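Long-range contact in AA9 family lytic polysaccharide monooxygenase cel61B (Hypocrea jecorina, PDB 2VTC), which cleaves cellulose oxidatively as a copper-dependent lytic polysaccharide monooxygenase, breaking glycosidic bonds with the help of a reducing agent and O2 or H2O2: residues F26-G30 / T90-N96. Residue numbers count along the deposited sequence, not the author numbering.
Sequences FTING and TAAAGSN
I28 (chi1 m, chi2 t) overlaps A91, its CG2 3.4 Å from A91 CB and 4.1 Å from S95 CB, while its CD1 reaches T90 O at 3.6 Å. F26-I28 is extended strand; N29 (phi/psi 41/46) and G30 (88/-20) then turn the chain through left-handed conformations. T90-A92 is also extended and leads into a type II turn, A92-S95, with G94 at 92/-9, closed by S95 N to A92 O (3.0 Å). S95 OG, chi1 m, donates to A92 O (2.6 Å) and accepts from N29 ND2 (2.8 Å), linking the two turns. N29 lies opposite N96, CA to CA 5.7 Å; N29 N donates to N96 O (3.2 Å), and that oxygen also takes a CA-H contact from I28 CA (3.6 Å). One water bridges T27 OG1 (2.6 Å), G30 N (3.2 Å) and N96 O (3.1 Å). N29-N96 continues the antiparallel pairing of 22-28 with 96-102; I28 on A91 packs across the AA9 beta-sandwich, and the turn carries the chain from 89-92, parallel to 193-204 in one sheet, to 96-102 in the other.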
loop_
_atom_site.group_PDB
_atom_site.type_symbol
_atom_site.label_atom_id
_atom_site.label_comp_id
_atom_site.label_asym_id
_atom_site.label_seq_id
_atom_site.Cartn_x
_atom_site.Cartn_y
_atom_site.Cartn_z
ATOM N N PHE A 26 4.307 -10.580 -5.397
ATOM C CA PHE A 26 3.033 -10.232 -5.999
ATOM C C PHE A 26 2.981 -10.818 -7.397
ATOM O O PHE A 26 4.038 -11.120 -7.997
ATOM C CB PHE A 26 2.812 -8.692 -5.991
ATOM C CG PHE A 26 3.884 -7.902 -6.730
ATOM C CD1 PHE A 26 3.646 -7.439 -8.022
ATOM C CD2 PHE A 26 5.114 -7.612 -6.117
ATOM C CE1 PHE A 26 4.641 -6.703 -8.719
ATOM C CE2 PHE A 26 6.112 -6.877 -6.801
ATOM C CZ PHE A 26 5.861 -6.422 -8.098
ATOM N N THR A 27 1.763 -10.995 -7.903
ATOM C CA THR A 27 1.545 -11.491 -9.252
ATOM C C THR A 27 0.888 -10.439 -10.125
ATOM O O THR A 27 0.105 -9.609 -9.649
ATOM C CB THR A 27 0.696 -12.800 -9.309
ATOM O OG1 THR A 27 -0.634 -12.556 -8.810
ATOM C CG2 THR A 27 1.374 -13.912 -8.543
ATOM N N ILE A 28 1.244 -10.460 -11.404
ATOM C CA ILE A 28 0.588 -9.640 -12.406
ATOM C C ILE A 28 0.064 -10.585 -13.484
ATOM O O ILE A 28 0.842 -11.326 -14.082
ATOM C CB ILE A 28 1.565 -8.601 -13.013
ATOM C CG1 ILE A 28 2.084 -7.643 -11.926
ATOM C CG2 ILE A 28 0.870 -7.825 -14.129
ATOM C CD1 ILE A 28 3.323 -6.832 -12.319
ATOM N N ASN A 29 -1.252 -10.565 -13.715
ATOM C CA ASN A 29 -1.908 -11.572 -14.565
ATOM C C ASN A 29 -1.357 -12.983 -14.314
ATOM O O ASN A 29 -1.045 -13.728 -15.249
ATOM C CB ASN A 29 -1.828 -11.187 -16.049
ATOM C CG ASN A 29 -2.323 -9.785 -16.308
ATOM O OD1 ASN A 29 -3.426 -9.408 -15.894
ATOM N ND2 ASN A 29 -1.501 -8.992 -16.986
ATOM N N GLY A 30 -1.221 -13.329 -13.038
ATOM C CA GLY A 30 -0.740 -14.646 -12.646
ATOM C C GLY A 30 0.766 -14.793 -12.523
ATOM O O GLY A 30 1.239 -15.703 -11.843
ATOM N N THR A 90 6.322 -4.725 -14.654
ATOM C CA THR A 90 5.542 -4.132 -15.746
ATOM C C THR A 90 4.225 -4.859 -15.963
ATOM O O THR A 90 4.117 -6.071 -15.698
ATOM C CB THR A 90 6.358 -4.080 -17.087
ATOM O OG1 THR A 90 5.648 -3.308 -18.073
ATOM C CG2 THR A 90 6.630 -5.470 -17.611
ATOM N N ALA A 91 3.220 -4.122 -16.441
ATOM C CA ALA A 91 1.861 -4.642 -16.518
ATOM C C ALA A 91 1.051 -3.842 -17.515
ATOM O O ALA A 91 1.203 -2.620 -17.612
ATOM C CB ALA A 91 1.186 -4.581 -15.130
ATOM N N ALA A 92 0.203 -4.524 -18.276
ATOM C CA ALA A 92 -0.756 -3.833 -19.147
ATOM C C ALA A 92 -1.873 -3.196 -18.318
ATOM O O ALA A 92 -2.311 -3.769 -17.313
ATOM C CB ALA A 92 -1.337 -4.810 -20.176
ATOM N N ALA A 93 -2.328 -2.009 -18.722
ATOM C CA ALA A 93 -3.474 -1.387 -18.070
ATOM C C ALA A 93 -4.626 -2.379 -18.116
ATOM O O ALA A 93 -4.816 -3.069 -19.130
ATOM C CB ALA A 93 -3.846 -0.077 -18.750
ATOM N N GLY A 94 -5.373 -2.471 -17.014
ATOM C CA GLY A 94 -6.453 -3.444 -16.866
ATOM C C GLY A 94 -6.015 -4.743 -16.217
ATOM O O GLY A 94 -6.858 -5.580 -15.877
ATOM N N SER A 95 -4.704 -4.926 -16.033
ATOM C CA SER A 95 -4.191 -6.110 -15.348
ATOM C C SER A 95 -4.571 -6.127 -13.863
ATOM O O SER A 95 -4.794 -5.076 -13.250
ATOM C CB SER A 95 -2.665 -6.207 -15.478
ATOM O OG SER A 95 -2.276 -6.339 -16.836
ATOM N N ASN A 96 -4.648 -7.330 -13.296
ATOM C CA ASN A 96 -4.830 -7.486 -11.866
ATOM C C ASN A 96 -3.499 -7.758 -11.187
ATOM O O ASN A 96 -2.725 -8.628 -11.615
ATOM C CB ASN A 96 -5.831 -8.608 -11.541
ATOM C CG ASN A 96 -7.258 -8.273 -11.974
ATOM O OD1 ASN A 96 -7.888 -9.033 -12.720
ATOM N ND2 ASN A 96 -7.773 -7.148 -11.515
HETATM O O HOH W 1 -2.272 -11.497 -10.593
#